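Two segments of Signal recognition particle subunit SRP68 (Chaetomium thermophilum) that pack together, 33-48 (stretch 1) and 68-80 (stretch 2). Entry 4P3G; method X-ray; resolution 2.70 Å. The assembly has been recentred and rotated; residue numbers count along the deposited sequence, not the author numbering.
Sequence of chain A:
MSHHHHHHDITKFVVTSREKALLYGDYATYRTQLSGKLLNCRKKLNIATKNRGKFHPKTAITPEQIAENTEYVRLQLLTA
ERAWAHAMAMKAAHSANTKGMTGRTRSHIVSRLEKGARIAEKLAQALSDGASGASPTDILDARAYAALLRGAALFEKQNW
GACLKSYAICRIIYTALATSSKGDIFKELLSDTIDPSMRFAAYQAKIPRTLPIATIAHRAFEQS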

# COMPACT_ATOMS: atom_id res chain seq x y z
N GLN A 33 -4.09 41.59 -2.71
CA GLN A 33 -5.05 41.63 -1.62
C GLN A 33 -4.36 41.47 -0.29
O GLN A 33 -4.61 42.22 0.64
N LEU A 34 -3.45 40.52 -0.21
CA LEU A 34 -2.69 40.27 1.00
C LEU A 34 -1.85 41.47 1.43
O LEU A 34 -1.75 41.79 2.60
N SER A 35 -1.22 42.13 0.46
CA SER A 35 -0.37 43.29 0.73
C SER A 35 -1.14 44.45 1.35
O SER A 35 -0.61 45.19 2.16
N GLY A 36 -2.39 44.59 0.94
CA GLY A 36 -3.27 45.61 1.50
C GLY A 36 -3.66 45.28 2.93
O GLY A 36 -3.65 46.13 3.81
N LYS A 37 -4.02 44.03 3.15
CA LYS A 37 -4.43 43.58 4.46
C LYS A 37 -3.26 43.56 5.44
O LYS A 37 -3.43 43.87 6.62
N LEU A 38 -2.07 43.22 4.95
CA LEU A 38 -0.89 43.23 5.79
C LEU A 38 -0.63 44.64 6.29
O LEU A 38 -0.25 44.85 7.45
N LEU A 39 -0.88 45.60 5.41
CA LEU A 39 -0.66 47.00 5.71
C LEU A 39 -1.62 47.49 6.79
O LEU A 39 -1.19 48.07 7.79
N ASN A 40 -2.91 47.24 6.60
CA ASN A 40 -3.89 47.62 7.60
C ASN A 40 -3.59 46.94 8.92
O ASN A 40 -3.77 47.52 9.98
N CYS A 41 -3.08 45.71 8.85
CA CYS A 41 -2.82 44.96 10.06
C CYS A 41 -1.73 45.61 10.89
O CYS A 41 -1.88 45.78 12.11
N ARG A 42 -0.65 46.02 10.24
CA ARG A 42 0.47 46.63 10.95
C ARG A 42 0.04 47.93 11.64
O ARG A 42 0.48 48.21 12.77
N LYS A 43 -0.81 48.71 10.99
CA LYS A 43 -1.28 49.94 11.59
C LYS A 43 -2.08 49.67 12.86
O LYS A 43 -1.93 50.38 13.85
N LYS A 44 -2.93 48.64 12.85
CA LYS A 44 -3.73 48.31 14.02
C LYS A 44 -2.86 47.98 15.23
O LYS A 44 -3.23 48.27 16.37
N LEU A 45 -1.71 47.38 14.97
CA LEU A 45 -0.81 46.94 16.03
C LEU A 45 0.21 48.02 16.33
O LEU A 45 1.11 47.80 17.14
N ASN A 46 0.02 49.18 15.72
CA ASN A 46 0.98 50.28 15.79
C ASN A 46 2.41 49.76 15.58
O ASN A 46 3.32 50.01 16.36
N ILE A 47 2.55 49.02 14.48
CA ILE A 47 3.82 48.50 13.99
C ILE A 47 4.23 49.21 12.71
O ILE A 47 3.39 49.49 11.85
N ALA A 48 5.52 49.52 12.58
CA ALA A 48 6.05 50.30 11.46
C ALA A 48 5.66 49.76 10.09
O ALA A 48 5.76 48.56 9.84
N GLU A 68 -1.96 38.52 24.25
CA GLU A 68 -2.35 39.92 24.41
C GLU A 68 -3.29 40.34 23.29
O GLU A 68 -4.36 40.88 23.53
N ASN A 69 -2.88 40.07 22.07
CA ASN A 69 -3.64 40.47 20.90
C ASN A 69 -3.54 39.42 19.80
O ASN A 69 -2.44 39.09 19.34
N THR A 70 -4.69 38.93 19.35
CA THR A 70 -4.74 37.89 18.32
C THR A 70 -4.32 38.46 16.98
O THR A 70 -4.02 37.70 16.07
N GLU A 71 -4.31 39.78 16.84
CA GLU A 71 -3.88 40.36 15.58
C GLU A 71 -2.42 39.99 15.27
O GLU A 71 -2.03 39.94 14.11
N TYR A 72 -1.63 39.73 16.29
CA TYR A 72 -0.26 39.32 16.08
C TYR A 72 -0.20 38.02 15.28
O TYR A 72 0.71 37.82 14.47
N VAL A 73 -1.16 37.14 15.52
CA VAL A 73 -1.30 35.93 14.72
C VAL A 73 -1.71 36.30 13.31
O VAL A 73 -1.12 35.83 12.35
N ARG A 74 -2.68 37.19 13.15
CA ARG A 74 -3.10 37.55 11.81
C ARG A 74 -1.94 38.13 10.99
O ARG A 74 -1.78 37.82 9.81
N LEU A 75 -1.09 38.91 11.65
CA LEU A 75 0.08 39.47 10.99
C LEU A 75 0.95 38.36 10.40
O LEU A 75 1.44 38.47 9.28
N GLN A 76 1.16 37.29 11.16
CA GLN A 76 2.01 36.19 10.73
C GLN A 76 1.43 35.41 9.56
O GLN A 76 2.16 34.99 8.66
N LEU A 77 0.13 35.19 9.57
CA LEU A 77 -0.52 34.46 8.50
C LEU A 77 -0.40 35.24 7.18
O LEU A 77 0.04 34.70 6.16
N LEU A 78 -0.74 36.52 7.23
CA LEU A 78 -0.69 37.37 6.05
C LEU A 78 0.73 37.40 5.52
O LEU A 78 0.97 37.40 4.31
N THR A 79 1.69 37.43 6.44
CA THR A 79 3.07 37.47 6.04
C THR A 79 3.46 36.22 5.31
O THR A 79 4.03 36.28 4.23
N ALA A 80 3.12 35.07 5.89
CA ALA A 80 3.45 33.77 5.30
C ALA A 80 2.68 33.57 4.00
O ALA A 80 3.24 33.11 2.98

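Two helices, 33-44 and 71-80, pack nearly antiparallel (154° between N-to-C directions, axes 9.4 Å apart at closest approach) through an interface that is chiefly apolar, with no clear hydrogen bond crossing it. Two side chains act as knobs in holes, one from each helix. L78 (m, t) points toward stretch 1 and sits among L34, K37, L38 and C41; its CD2 lies 3.7 Å from L34 CD2, and its CB 3.5 Å from L38 CD1. C41 (t) returns the arrangement, its side chain seated among E71, R74, L75 and L78, with SG 3.4 Å from E71 OE2. L38 and L75, both t, p, leave their backbones sideways, yet their ends meet, CD1 to CD1 at 3.7 Å. L38 CD1 also reaches T79 OG1 at 3.6 Å, a hydroxyl already donated to L75 O within its own helix (2.5 Å). Beyond the end of helix 33-44, L45 (m, t) covers one face of the Y72 ring in a CH-pi contact, CD1 4.1 Å from the ring centroid, while I47 CD1 approaches Y72 CE1 at 4.0 Å. N69 OD1 caps the start of stretch 2's helix by accepting from E71 N (2.9 Å). K37 and R74 bring like charges close, NZ to NH2 4.5 Å, while K37 CD packs 3.6 Å from R74 NH2.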

# COMPACT_ATOMS: atom_id res chain seq x y z
CB GLN A 33 -6.09 40.53 -1.79
CG GLN A 33 -6.99 40.67 -3.01
CD GLN A 33 -8.13 39.67 -3.04
OE1 GLN A 33 -8.21 38.78 -2.19
NE2 GLN A 33 -9.01 39.80 -4.03
CB LEU A 34 -1.81 39.04 0.83
CG LEU A 34 -2.49 37.67 0.80
CD1 LEU A 34 -1.48 36.61 0.39
CD2 LEU A 34 -3.10 37.32 2.14
CB SER A 35 0.28 43.74 -0.57
OG SER A 35 0.91 42.64 -1.21
CB LYS A 37 -5.09 42.22 4.34
CG LYS A 37 -6.29 42.25 3.42
CD LYS A 37 -7.33 41.26 3.86
CE LYS A 37 -7.89 40.50 2.68
NZ LYS A 37 -8.27 39.12 3.12
CB LEU A 38 0.34 42.77 5.01
CG LEU A 38 1.57 42.40 5.84
CD1 LEU A 38 1.22 41.35 6.87
CD2 LEU A 38 2.70 41.93 4.96
CB LEU A 39 -0.84 47.82 4.43
CG LEU A 39 -0.71 49.34 4.47
CD1 LEU A 39 0.68 49.75 4.89
CD2 LEU A 39 -1.03 49.86 3.11
CB ASN A 40 -5.30 47.27 7.12
CG ASN A 40 -5.72 48.06 5.89
OD1 ASN A 40 -5.37 49.24 5.74
ND2 ASN A 40 -6.45 47.42 4.99
CB CYS A 41 -2.44 43.51 9.74
SG CYS A 41 -2.36 42.43 11.20
CB ARG A 42 1.64 46.87 10.00
CG ARG A 42 2.40 45.61 9.69
CD ARG A 42 3.31 45.74 8.49
NE ARG A 42 4.01 44.47 8.25
CZ ARG A 42 4.66 44.16 7.13
NH1 ARG A 42 4.68 44.99 6.10
NH2 ARG A 42 5.27 42.98 7.04
CB LYS A 43 -2.09 50.76 10.59
CG LYS A 43 -1.23 51.35 9.49
CD LYS A 43 -2.06 52.06 8.45
CE LYS A 43 -1.21 52.54 7.27
NZ LYS A 43 -2.02 53.28 6.26
CB LYS A 44 -4.63 47.11 13.75
CG LYS A 44 -5.81 47.39 12.85
CD LYS A 44 -6.95 46.43 13.14
CE LYS A 44 -8.07 46.65 12.15
NZ LYS A 44 -7.56 46.46 10.76
CB LEU A 45 -0.09 45.66 15.61
CG LEU A 45 -0.95 44.41 15.46
CD1 LEU A 45 -0.12 43.24 14.98
CD2 LEU A 45 -1.58 44.11 16.80
CB ASN A 46 0.84 51.08 17.09
CG ASN A 46 -0.47 51.88 17.14
OD1 ASN A 46 -0.98 52.33 16.12
ND2 ASN A 46 -1.00 52.06 18.35
CB ILE A 47 3.73 46.96 13.77
CG1 ILE A 47 3.58 46.26 15.12
CG2 ILE A 47 4.94 46.41 13.02
CD1 ILE A 47 3.41 44.79 15.02
CB ALA A 48 7.57 50.43 11.57
CB GLU A 68 -1.12 40.83 24.43
CG GLU A 68 -1.42 42.31 24.74
CD GLU A 68 -0.22 43.23 24.51
OE1 GLU A 68 0.79 42.78 23.93
OE2 GLU A 68 -0.28 44.40 24.95
CB ASN A 69 -3.11 41.82 20.40
CG ASN A 69 -4.05 42.51 19.46
OD1 ASN A 69 -4.85 41.87 18.78
ND2 ASN A 69 -3.95 43.83 19.40
CB THR A 70 -6.13 37.25 18.21
OG1 THR A 70 -7.08 38.19 17.71
CG2 THR A 70 -6.58 36.76 19.57
CB GLU A 71 -4.06 41.87 15.57
CG GLU A 71 -5.47 42.31 15.28
CD GLU A 71 -5.92 41.91 13.88
OE1 GLU A 71 -6.86 41.09 13.78
OE2 GLU A 71 -5.34 42.42 12.89
CB TYR A 72 0.45 39.18 17.42
CG TYR A 72 0.91 40.51 17.96
CD1 TYR A 72 2.11 41.06 17.56
CD2 TYR A 72 0.13 41.21 18.87
CE1 TYR A 72 2.54 42.28 18.04
CE2 TYR A 72 0.55 42.43 19.36
CZ TYR A 72 1.76 42.96 18.95
OH TYR A 72 2.19 44.17 19.43
CB VAL A 73 -2.32 34.92 15.32
CG1 VAL A 73 -2.62 33.79 14.35
CG2 VAL A 73 -1.82 34.38 16.66
CB ARG A 74 -4.24 38.55 11.84
CG ARG A 74 -4.82 38.83 10.48
CD ARG A 74 -6.21 39.43 10.59
NE ARG A 74 -6.85 39.45 9.28
CZ ARG A 74 -6.99 40.54 8.53
NH1 ARG A 74 -6.57 41.71 8.99
NH2 ARG A 74 -7.56 40.44 7.34
CB LEU A 75 0.90 40.28 11.98
CG LEU A 75 2.07 41.05 11.37
CD1 LEU A 75 1.52 42.14 10.47
CD2 LEU A 75 2.95 41.64 12.45
CB GLN A 76 2.28 35.26 11.89
CG GLN A 76 2.99 35.94 13.03
CD GLN A 76 4.31 36.55 12.61
OE1 GLN A 76 4.39 37.75 12.37
NE2 GLN A 76 5.35 35.72 12.52
CB LEU A 77 -1.99 34.25 8.86
CG LEU A 77 -2.09 33.26 10.03
CD1 LEU A 77 -3.53 32.86 10.32
CD2 LEU A 77 -1.20 32.04 9.80
CB LEU A 78 -1.17 38.79 6.38
CG LEU A 78 -2.64 38.83 6.78
CD1 LEU A 78 -3.12 40.23 7.22
CD2 LEU A 78 -3.52 38.25 5.69
CB THR A 79 3.98 37.67 7.25
OG1 THR A 79 3.56 38.83 7.98
CG2 THR A 79 5.40 37.87 6.80
CB ALA A 80 3.15 32.66 6.28